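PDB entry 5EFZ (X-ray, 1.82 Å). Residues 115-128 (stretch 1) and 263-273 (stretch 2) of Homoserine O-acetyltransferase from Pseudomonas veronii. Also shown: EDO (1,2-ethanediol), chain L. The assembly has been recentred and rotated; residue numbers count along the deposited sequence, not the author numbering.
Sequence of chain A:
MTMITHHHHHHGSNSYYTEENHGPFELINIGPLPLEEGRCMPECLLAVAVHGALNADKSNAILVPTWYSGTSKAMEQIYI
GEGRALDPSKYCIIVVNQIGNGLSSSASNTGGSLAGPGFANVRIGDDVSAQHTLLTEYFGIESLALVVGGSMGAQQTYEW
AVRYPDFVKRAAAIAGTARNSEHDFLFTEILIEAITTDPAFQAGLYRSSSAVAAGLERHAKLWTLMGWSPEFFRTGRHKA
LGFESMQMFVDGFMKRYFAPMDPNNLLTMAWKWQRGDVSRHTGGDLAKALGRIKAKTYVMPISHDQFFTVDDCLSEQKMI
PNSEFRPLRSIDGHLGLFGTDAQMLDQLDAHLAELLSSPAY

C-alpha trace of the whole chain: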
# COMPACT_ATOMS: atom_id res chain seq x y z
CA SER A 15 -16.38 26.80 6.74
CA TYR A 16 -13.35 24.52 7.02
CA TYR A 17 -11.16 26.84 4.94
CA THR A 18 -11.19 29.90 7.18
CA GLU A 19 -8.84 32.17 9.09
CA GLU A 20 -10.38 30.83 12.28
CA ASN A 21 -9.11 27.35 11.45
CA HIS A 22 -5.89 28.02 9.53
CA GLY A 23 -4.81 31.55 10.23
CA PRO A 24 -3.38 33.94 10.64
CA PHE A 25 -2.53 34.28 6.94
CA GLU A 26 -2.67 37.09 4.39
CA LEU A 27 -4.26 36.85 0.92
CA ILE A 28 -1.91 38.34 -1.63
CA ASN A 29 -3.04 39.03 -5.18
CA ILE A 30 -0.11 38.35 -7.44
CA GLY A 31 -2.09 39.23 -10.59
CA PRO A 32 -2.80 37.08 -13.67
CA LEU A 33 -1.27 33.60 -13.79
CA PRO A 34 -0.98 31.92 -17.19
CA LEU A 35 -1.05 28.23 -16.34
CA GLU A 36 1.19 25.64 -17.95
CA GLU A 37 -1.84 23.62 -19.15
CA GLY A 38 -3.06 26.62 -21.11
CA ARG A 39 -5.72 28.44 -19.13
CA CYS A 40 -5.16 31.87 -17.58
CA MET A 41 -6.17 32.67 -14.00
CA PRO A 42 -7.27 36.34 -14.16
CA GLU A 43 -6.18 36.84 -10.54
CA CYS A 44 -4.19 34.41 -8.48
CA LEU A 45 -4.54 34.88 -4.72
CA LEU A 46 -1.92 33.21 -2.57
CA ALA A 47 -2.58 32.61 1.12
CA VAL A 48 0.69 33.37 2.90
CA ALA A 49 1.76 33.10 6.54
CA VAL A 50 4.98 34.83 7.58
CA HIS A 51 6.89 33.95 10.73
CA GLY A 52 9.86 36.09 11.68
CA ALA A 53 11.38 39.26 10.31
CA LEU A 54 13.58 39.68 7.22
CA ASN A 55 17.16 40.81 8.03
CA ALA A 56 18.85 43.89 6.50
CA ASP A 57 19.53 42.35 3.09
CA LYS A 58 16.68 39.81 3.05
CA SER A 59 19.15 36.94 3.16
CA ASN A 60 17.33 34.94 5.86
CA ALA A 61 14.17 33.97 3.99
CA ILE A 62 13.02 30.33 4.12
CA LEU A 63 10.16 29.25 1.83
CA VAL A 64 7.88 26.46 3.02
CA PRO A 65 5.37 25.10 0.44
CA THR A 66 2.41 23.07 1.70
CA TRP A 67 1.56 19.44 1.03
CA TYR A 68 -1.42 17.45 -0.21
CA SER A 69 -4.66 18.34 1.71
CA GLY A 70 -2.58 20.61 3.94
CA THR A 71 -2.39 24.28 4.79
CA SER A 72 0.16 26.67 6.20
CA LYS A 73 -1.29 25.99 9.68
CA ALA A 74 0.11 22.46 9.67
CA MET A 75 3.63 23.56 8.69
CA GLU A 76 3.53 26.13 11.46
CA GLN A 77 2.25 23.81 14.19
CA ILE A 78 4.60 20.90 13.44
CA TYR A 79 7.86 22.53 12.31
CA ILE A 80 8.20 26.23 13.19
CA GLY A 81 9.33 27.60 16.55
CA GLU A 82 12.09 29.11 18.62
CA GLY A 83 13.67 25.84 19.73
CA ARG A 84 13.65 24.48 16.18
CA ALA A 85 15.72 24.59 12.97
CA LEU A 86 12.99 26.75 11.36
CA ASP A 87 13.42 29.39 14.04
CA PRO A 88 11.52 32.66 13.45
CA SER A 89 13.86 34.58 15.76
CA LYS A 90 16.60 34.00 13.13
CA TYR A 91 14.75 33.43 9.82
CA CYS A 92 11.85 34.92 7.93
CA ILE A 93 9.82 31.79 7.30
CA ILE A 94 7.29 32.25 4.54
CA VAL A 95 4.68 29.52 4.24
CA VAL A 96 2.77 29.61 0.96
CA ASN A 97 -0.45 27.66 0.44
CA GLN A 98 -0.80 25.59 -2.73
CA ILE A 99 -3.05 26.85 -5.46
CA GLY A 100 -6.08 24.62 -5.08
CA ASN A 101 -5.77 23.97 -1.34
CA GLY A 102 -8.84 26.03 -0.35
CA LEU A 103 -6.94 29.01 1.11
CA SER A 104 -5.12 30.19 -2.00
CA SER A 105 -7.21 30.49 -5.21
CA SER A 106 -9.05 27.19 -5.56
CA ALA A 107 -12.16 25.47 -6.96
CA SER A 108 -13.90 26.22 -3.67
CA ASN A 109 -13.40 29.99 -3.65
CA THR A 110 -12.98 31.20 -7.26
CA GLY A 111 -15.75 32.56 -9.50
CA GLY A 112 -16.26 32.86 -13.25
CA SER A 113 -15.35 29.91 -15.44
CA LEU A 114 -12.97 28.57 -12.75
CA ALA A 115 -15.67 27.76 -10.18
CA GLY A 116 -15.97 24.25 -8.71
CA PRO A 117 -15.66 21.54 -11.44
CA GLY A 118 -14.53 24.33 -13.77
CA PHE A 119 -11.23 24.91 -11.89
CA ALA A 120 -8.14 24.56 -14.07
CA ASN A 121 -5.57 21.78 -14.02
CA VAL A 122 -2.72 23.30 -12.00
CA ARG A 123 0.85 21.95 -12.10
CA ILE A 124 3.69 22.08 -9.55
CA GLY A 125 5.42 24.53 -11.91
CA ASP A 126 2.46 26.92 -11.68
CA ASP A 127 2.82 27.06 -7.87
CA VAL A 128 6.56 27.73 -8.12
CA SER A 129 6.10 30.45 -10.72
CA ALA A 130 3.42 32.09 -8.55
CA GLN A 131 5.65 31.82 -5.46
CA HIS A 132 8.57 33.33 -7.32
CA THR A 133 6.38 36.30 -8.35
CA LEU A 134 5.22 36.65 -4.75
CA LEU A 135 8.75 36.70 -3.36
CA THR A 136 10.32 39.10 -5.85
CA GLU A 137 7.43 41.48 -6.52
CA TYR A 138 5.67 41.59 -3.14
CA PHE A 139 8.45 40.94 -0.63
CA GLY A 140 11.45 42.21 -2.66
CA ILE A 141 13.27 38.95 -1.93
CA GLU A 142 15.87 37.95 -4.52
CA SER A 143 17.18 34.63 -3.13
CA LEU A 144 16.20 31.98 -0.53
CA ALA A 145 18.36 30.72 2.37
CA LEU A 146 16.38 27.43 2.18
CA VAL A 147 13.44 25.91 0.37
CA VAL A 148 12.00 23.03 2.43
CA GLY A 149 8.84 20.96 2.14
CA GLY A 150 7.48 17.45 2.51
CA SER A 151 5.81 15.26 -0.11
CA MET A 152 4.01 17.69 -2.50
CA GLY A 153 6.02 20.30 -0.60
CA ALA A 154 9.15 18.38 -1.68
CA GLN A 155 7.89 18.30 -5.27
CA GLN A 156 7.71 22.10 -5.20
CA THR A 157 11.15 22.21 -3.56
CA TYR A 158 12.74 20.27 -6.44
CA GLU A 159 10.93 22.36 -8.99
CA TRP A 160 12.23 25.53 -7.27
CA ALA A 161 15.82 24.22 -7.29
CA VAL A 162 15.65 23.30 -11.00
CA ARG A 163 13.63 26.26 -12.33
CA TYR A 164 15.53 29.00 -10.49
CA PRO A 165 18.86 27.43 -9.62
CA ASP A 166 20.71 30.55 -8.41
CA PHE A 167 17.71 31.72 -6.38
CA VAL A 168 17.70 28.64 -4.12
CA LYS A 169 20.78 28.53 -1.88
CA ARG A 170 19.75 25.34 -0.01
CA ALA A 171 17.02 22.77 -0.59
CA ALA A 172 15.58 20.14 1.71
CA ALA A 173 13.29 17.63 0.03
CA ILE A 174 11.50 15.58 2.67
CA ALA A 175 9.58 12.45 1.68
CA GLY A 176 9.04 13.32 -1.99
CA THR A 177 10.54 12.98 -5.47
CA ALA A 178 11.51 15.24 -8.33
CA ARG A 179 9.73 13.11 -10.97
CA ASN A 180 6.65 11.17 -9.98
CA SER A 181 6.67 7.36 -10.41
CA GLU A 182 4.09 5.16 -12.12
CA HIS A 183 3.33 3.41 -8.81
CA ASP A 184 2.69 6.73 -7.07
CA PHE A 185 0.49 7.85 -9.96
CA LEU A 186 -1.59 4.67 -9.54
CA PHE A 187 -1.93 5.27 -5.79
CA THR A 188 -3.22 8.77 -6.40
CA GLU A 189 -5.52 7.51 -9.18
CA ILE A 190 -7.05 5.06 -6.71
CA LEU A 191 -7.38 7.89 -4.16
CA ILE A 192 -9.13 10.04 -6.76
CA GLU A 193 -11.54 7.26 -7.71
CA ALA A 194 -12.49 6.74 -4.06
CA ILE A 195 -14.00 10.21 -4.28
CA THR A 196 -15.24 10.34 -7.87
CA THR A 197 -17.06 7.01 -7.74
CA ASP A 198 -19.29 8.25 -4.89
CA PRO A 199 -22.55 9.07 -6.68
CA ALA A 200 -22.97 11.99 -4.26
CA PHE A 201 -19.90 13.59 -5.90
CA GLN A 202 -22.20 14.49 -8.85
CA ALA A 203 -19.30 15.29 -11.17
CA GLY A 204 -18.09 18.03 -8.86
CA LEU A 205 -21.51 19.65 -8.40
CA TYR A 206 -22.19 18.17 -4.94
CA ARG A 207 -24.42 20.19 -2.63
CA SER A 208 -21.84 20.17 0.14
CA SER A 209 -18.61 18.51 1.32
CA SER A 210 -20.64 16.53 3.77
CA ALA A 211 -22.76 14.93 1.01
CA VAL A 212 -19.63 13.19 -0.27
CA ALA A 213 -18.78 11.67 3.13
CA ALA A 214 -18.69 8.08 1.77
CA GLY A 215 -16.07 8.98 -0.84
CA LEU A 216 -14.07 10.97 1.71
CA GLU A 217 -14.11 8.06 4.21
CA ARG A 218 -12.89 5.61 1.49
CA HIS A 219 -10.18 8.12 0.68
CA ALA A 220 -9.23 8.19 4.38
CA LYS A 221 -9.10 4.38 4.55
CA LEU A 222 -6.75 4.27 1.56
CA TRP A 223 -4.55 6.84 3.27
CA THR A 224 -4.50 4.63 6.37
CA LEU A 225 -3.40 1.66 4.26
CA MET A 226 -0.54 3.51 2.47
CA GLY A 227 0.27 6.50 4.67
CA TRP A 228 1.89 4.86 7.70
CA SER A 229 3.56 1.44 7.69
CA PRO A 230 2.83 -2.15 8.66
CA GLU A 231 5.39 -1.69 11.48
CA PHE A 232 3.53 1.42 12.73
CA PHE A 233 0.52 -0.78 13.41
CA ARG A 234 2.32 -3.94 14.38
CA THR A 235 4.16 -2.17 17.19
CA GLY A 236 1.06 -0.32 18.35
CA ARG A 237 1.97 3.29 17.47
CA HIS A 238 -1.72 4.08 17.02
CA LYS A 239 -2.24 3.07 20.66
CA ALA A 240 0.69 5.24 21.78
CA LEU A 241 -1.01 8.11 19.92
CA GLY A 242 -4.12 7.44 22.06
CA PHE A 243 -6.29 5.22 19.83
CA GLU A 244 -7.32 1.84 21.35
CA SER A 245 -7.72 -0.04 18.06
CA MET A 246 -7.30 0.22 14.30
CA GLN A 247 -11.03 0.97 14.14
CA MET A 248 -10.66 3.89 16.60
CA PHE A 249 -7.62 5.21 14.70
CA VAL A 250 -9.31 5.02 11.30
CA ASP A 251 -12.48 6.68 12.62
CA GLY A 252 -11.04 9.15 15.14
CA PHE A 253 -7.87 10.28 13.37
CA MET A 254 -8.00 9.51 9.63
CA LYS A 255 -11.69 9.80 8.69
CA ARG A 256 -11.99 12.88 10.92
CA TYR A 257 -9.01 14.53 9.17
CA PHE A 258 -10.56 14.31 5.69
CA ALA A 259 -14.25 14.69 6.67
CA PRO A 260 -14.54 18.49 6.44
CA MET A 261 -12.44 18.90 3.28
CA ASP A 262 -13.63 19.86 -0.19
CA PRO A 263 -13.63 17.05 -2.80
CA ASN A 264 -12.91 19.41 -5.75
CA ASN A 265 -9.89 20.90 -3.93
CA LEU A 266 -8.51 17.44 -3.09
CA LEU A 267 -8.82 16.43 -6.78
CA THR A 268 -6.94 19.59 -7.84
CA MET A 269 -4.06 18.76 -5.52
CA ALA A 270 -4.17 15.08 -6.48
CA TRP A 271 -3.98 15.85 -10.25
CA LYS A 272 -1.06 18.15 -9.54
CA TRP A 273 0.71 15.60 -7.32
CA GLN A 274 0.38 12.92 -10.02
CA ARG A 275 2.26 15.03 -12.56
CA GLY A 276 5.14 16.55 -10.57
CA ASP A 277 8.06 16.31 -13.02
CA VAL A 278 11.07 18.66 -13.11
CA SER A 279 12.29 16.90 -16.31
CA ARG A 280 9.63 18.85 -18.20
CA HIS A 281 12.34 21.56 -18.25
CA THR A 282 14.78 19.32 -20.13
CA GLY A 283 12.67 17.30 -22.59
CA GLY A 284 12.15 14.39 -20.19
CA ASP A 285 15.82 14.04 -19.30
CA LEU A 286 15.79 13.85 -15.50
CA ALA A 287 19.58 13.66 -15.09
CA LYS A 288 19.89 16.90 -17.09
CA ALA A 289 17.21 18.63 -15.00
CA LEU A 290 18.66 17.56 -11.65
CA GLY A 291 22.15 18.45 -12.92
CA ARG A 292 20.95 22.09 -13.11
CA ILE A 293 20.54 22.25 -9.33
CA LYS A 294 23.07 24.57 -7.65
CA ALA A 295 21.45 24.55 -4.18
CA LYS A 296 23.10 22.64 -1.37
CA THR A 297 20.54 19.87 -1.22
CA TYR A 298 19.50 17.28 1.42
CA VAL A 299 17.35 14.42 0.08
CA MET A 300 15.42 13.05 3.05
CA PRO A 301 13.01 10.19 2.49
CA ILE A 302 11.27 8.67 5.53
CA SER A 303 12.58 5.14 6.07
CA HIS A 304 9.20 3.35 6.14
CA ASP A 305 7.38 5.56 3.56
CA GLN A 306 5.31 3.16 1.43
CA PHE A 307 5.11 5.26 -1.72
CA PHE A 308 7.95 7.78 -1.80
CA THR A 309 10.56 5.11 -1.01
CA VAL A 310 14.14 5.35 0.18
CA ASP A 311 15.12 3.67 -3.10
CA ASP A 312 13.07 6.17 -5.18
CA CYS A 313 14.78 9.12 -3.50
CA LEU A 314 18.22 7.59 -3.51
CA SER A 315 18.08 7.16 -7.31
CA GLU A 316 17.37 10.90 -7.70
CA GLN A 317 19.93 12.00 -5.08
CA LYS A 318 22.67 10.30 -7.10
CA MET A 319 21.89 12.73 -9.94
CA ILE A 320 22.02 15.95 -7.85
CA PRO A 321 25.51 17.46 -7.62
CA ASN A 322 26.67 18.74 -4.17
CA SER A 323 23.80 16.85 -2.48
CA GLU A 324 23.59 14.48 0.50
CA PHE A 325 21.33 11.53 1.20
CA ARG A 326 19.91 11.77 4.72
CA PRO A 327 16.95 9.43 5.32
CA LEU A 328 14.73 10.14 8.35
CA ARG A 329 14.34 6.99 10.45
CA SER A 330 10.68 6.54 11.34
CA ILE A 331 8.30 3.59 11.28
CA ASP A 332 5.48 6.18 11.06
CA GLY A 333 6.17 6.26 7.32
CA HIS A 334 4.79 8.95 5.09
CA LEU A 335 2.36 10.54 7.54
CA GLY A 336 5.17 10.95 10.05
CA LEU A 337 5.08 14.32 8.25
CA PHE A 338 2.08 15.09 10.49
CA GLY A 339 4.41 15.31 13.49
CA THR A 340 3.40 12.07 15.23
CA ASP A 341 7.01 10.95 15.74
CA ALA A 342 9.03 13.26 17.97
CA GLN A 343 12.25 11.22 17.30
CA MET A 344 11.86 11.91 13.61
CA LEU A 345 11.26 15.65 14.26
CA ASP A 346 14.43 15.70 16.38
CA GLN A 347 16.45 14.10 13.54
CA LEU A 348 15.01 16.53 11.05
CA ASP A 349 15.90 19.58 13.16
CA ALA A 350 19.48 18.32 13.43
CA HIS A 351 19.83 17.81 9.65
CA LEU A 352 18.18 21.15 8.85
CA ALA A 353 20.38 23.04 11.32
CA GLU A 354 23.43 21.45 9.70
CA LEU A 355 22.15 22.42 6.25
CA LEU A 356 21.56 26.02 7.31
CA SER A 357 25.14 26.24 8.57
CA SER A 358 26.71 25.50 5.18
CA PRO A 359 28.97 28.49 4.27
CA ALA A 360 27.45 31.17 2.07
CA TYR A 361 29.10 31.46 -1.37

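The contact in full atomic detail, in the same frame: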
# COMPACT_ATOMS: atom_id res chain seq x y z
N ALA A 115 -14.97 28.20 -11.39
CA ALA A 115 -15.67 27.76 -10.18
C ALA A 115 -15.85 26.23 -10.12
O ALA A 115 -16.21 25.61 -11.13
CB ALA A 115 -17.05 28.47 -10.10
N GLY A 116 -15.61 25.64 -8.95
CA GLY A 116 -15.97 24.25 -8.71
C GLY A 116 -15.32 23.31 -9.72
O GLY A 116 -14.09 23.35 -9.89
N PRO A 117 -16.14 22.50 -10.43
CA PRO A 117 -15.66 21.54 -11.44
C PRO A 117 -14.93 22.26 -12.57
O PRO A 117 -14.16 21.63 -13.29
CB PRO A 117 -16.95 20.91 -12.00
CG PRO A 117 -18.01 21.26 -11.06
CD PRO A 117 -17.62 22.51 -10.36
N GLY A 118 -15.20 23.55 -12.73
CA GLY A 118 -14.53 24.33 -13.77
C GLY A 118 -13.07 24.70 -13.49
O GLY A 118 -12.38 25.20 -14.38
N PHE A 119 -12.59 24.46 -12.26
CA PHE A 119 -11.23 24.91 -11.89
C PHE A 119 -10.18 24.26 -12.77
O PHE A 119 -10.32 23.11 -13.19
CB PHE A 119 -10.92 24.62 -10.42
CG PHE A 119 -9.79 25.48 -9.86
CD1 PHE A 119 -9.98 26.86 -9.67
CD2 PHE A 119 -8.55 24.92 -9.54
CE1 PHE A 119 -8.96 27.68 -9.16
CE2 PHE A 119 -7.50 25.73 -8.99
CZ PHE A 119 -7.70 27.12 -8.82
N ALA A 120 -9.13 25.01 -13.09
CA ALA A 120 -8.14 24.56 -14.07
C ALA A 120 -7.23 23.47 -13.52
O ALA A 120 -7.12 23.29 -12.31
CB ALA A 120 -7.29 25.75 -14.55
N ASN A 121 -6.59 22.74 -14.42
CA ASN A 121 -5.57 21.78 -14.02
C ASN A 121 -4.30 22.57 -13.71
O ASN A 121 -3.75 23.21 -14.59
CB ASN A 121 -5.33 20.75 -15.13
CG ASN A 121 -6.49 19.80 -15.28
OD1 ASN A 121 -7.15 19.46 -14.30
ND2 ASN A 121 -6.74 19.36 -16.50
N VAL A 122 -3.88 22.55 -12.44
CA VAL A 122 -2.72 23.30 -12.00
C VAL A 122 -1.53 22.35 -11.79
O VAL A 122 -1.70 21.24 -11.26
CB VAL A 122 -3.03 24.07 -10.71
CG1 VAL A 122 -1.82 24.87 -10.22
CG2 VAL A 122 -4.23 25.01 -10.93
N ARG A 123 -0.35 22.76 -12.24
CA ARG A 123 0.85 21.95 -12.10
C ARG A 123 1.77 22.51 -11.00
O ARG A 123 1.66 23.68 -10.62
CB ARG A 123 1.62 21.87 -13.44
CG ARG A 123 0.94 21.00 -14.53
CD ARG A 123 1.79 20.98 -15.82
NE ARG A 123 1.20 20.08 -16.83
CZ ARG A 123 1.43 18.77 -16.93
NH1 ARG A 123 2.24 18.16 -16.07
NH2 ARG A 123 0.84 18.07 -17.89
N ILE A 124 2.67 21.65 -10.52
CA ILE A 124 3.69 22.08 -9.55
C ILE A 124 4.41 23.33 -10.06
O ILE A 124 4.65 24.28 -9.29
CB ILE A 124 4.71 20.96 -9.30
CG1 ILE A 124 4.04 19.75 -8.61
CG2 ILE A 124 5.91 21.47 -8.47
CD1 ILE A 124 3.60 19.99 -7.17
N GLY A 125 4.73 23.37 -11.35
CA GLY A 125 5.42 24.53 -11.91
C GLY A 125 4.62 25.82 -11.80
O GLY A 125 5.20 26.92 -11.70
N ASP A 126 3.29 25.73 -11.85
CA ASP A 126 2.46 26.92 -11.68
C ASP A 126 2.59 27.48 -10.26
O ASP A 126 2.73 28.67 -10.09
CB ASP A 126 0.98 26.61 -12.00
CG ASP A 126 0.78 26.15 -13.45
OD1 ASP A 126 1.35 26.78 -14.37
OD2 ASP A 126 0.04 25.15 -13.67
N ASP A 127 2.55 26.62 -9.24
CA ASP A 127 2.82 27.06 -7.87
C ASP A 127 4.17 27.77 -7.72
O ASP A 127 4.29 28.83 -7.09
CB ASP A 127 2.79 25.88 -6.90
CG ASP A 127 1.36 25.45 -6.57
OD1 ASP A 127 0.64 26.23 -5.91
OD2 ASP A 127 0.96 24.33 -6.94
N VAL A 128 5.20 27.17 -8.30
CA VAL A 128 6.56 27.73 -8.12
C VAL A 128 6.68 29.06 -8.83
O VAL A 128 7.29 30.01 -8.31
CB VAL A 128 7.61 26.70 -8.59
CG1 VAL A 128 9.05 27.30 -8.61
CG2 VAL A 128 7.55 25.49 -7.62
N PRO A 263 -14.05 18.03 -1.79
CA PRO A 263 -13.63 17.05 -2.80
C PRO A 263 -12.98 17.69 -4.04
O PRO A 263 -11.94 17.19 -4.48
CB PRO A 263 -14.96 16.36 -3.18
CG PRO A 263 -15.80 16.44 -1.94
CD PRO A 263 -15.41 17.78 -1.28
N ASN A 264 -13.53 18.79 -4.57
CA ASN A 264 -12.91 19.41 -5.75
C ASN A 264 -11.49 19.88 -5.44
O ASN A 264 -10.57 19.68 -6.25
CB ASN A 264 -13.74 20.57 -6.29
CG ASN A 264 -15.01 20.09 -6.99
OD1 ASN A 264 -15.03 19.00 -7.59
ND2 ASN A 264 -16.06 20.86 -6.88
N ASN A 265 -11.28 20.51 -4.29
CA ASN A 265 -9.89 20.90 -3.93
C ASN A 265 -8.92 19.70 -3.80
O ASN A 265 -7.75 19.76 -4.25
CB ASN A 265 -9.87 21.69 -2.62
CG ASN A 265 -10.52 23.05 -2.73
OD1 ASN A 265 -10.79 23.56 -3.84
ND2 ASN A 265 -10.83 23.64 -1.57
N LEU A 266 -9.36 18.62 -3.19
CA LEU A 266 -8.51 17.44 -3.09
C LEU A 266 -8.13 16.92 -4.49
O LEU A 266 -6.98 16.51 -4.72
CB LEU A 266 -9.20 16.33 -2.27
CG LEU A 266 -9.43 16.68 -0.79
CD1 LEU A 266 -10.16 15.54 -0.08
CD2 LEU A 266 -8.09 16.94 -0.10
N LEU A 267 -9.08 16.92 -5.41
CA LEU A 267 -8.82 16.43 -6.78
C LEU A 267 -7.83 17.36 -7.51
O LEU A 267 -6.98 16.89 -8.28
CB LEU A 267 -10.13 16.31 -7.58
CG LEU A 267 -11.15 15.28 -7.06
CD1 LEU A 267 -12.34 15.20 -8.03
CD2 LEU A 267 -10.54 13.91 -6.87
N THR A 268 -7.92 18.66 -7.25
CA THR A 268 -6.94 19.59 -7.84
C THR A 268 -5.53 19.26 -7.37
O THR A 268 -4.59 19.22 -8.16
CB THR A 268 -7.27 21.07 -7.49
OG1 THR A 268 -8.59 21.38 -7.98
CG2 THR A 268 -6.30 22.05 -8.12
N MET A 269 -5.38 19.04 -6.07
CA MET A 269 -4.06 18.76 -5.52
C MET A 269 -3.59 17.38 -5.95
O MET A 269 -2.43 17.20 -6.26
CB MET A 269 -4.08 18.91 -3.99
CG MET A 269 -4.17 20.42 -3.55
SD MET A 269 -4.28 20.56 -1.74
CE MET A 269 -6.01 20.10 -1.46
N ALA A 270 -4.51 16.41 -6.00
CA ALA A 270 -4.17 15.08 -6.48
C ALA A 270 -3.68 15.07 -7.95
O ALA A 270 -2.70 14.39 -8.28
CB ALA A 270 -5.41 14.12 -6.30
N TRP A 271 -4.38 15.79 -8.83
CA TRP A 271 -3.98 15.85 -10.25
C TRP A 271 -2.56 16.42 -10.35
O TRP A 271 -1.72 15.97 -11.14
CB TRP A 271 -4.96 16.73 -11.06
CG TRP A 271 -4.75 16.72 -12.57
CD1 TRP A 271 -5.44 15.95 -13.50
CD2 TRP A 271 -3.85 17.54 -13.32
NE1 TRP A 271 -4.99 16.24 -14.77
CE2 TRP A 271 -4.02 17.21 -14.68
CE3 TRP A 271 -2.92 18.52 -12.97
CZ2 TRP A 271 -3.27 17.81 -15.69
CZ3 TRP A 271 -2.16 19.12 -13.97
CH2 TRP A 271 -2.35 18.77 -15.32
N LYS A 272 -2.33 17.44 -9.54
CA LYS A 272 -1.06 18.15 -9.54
C LYS A 272 0.06 17.20 -9.07
O LYS A 272 1.13 17.10 -9.67
CB LYS A 272 -1.14 19.37 -8.62
CG LYS A 272 0.12 20.23 -8.61
CD LYS A 272 0.06 21.29 -7.48
CE LYS A 272 -1.22 22.13 -7.50
NZ LYS A 272 -1.04 23.20 -6.44
N TRP A 273 -0.21 16.56 -7.93
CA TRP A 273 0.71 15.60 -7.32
C TRP A 273 1.10 14.52 -8.33
O TRP A 273 2.28 14.18 -8.48
CB TRP A 273 0.03 15.02 -6.07
CG TRP A 273 0.62 13.79 -5.39
CD1 TRP A 273 1.87 13.23 -5.54
CD2 TRP A 273 -0.09 12.96 -4.46
NE1 TRP A 273 1.96 12.09 -4.73
CE2 TRP A 273 0.77 11.92 -4.07
CE3 TRP A 273 -1.39 13.00 -3.93
CZ2 TRP A 273 0.38 10.91 -3.15
CZ3 TRP A 273 -1.78 12.00 -3.03
CH2 TRP A 273 -0.90 10.98 -2.65
C1 EDO L . -11.77 20.89 -9.65
O1 EDO L . -10.97 19.72 -9.35
C2 EDO L . -11.84 21.26 -11.14
O2 EDO L . -10.81 20.70 -11.99
O HOH W 1 -8.58 21.37 -10.78
O HOH W 2 -4.56 20.46 -10.61
O HOH W 3 2.13 18.94 -11.46

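Two neighbouring residues of the helix 263-273, Trp271 and Lys272, account for most of what this helix contributes to the contact with the loop 119-123 and the start of the following helix. Trp271 (chi1 t) lays its indole beneath Asn121, whose CB sits 3.5 Å from the centroid of the six-membered ring and 9° off its normal, a CH-pi contact over the face. The edge of the same ring meets the backbone and side chain that follow: CE3 lies 3.4 Å from Val122 O, and CZ3 lies 3.7 Å from Arg123 CG. Further out, Trp271 CH2 lies over one face of the Arg123 guanidinium.

Lys272 runs between Val122 and Ile124, its CE 3.9 Å from Val122 CG1 and its CG 3.8 Å from Ile124 CD1, so that its aliphatic portion is packed against hydrophobic groups while its buried amine reaches Asp127. There NZ donates to OD2 of Asp127 in a salt bridge with a very short separation of 2.4 Å.

Thr268, one turn before Lys272, approaches the Phe119 ring obliquely (OG1 to CD2, 3.9 Å). Water extends the contact between main chains: water 2 accepts from Val122 N (2.9 Å) and donates to Thr268 O (2.7 Å), and water 3 likewise joins Ile124 N (2.9 Å) to Lys272 O (2.8 Å).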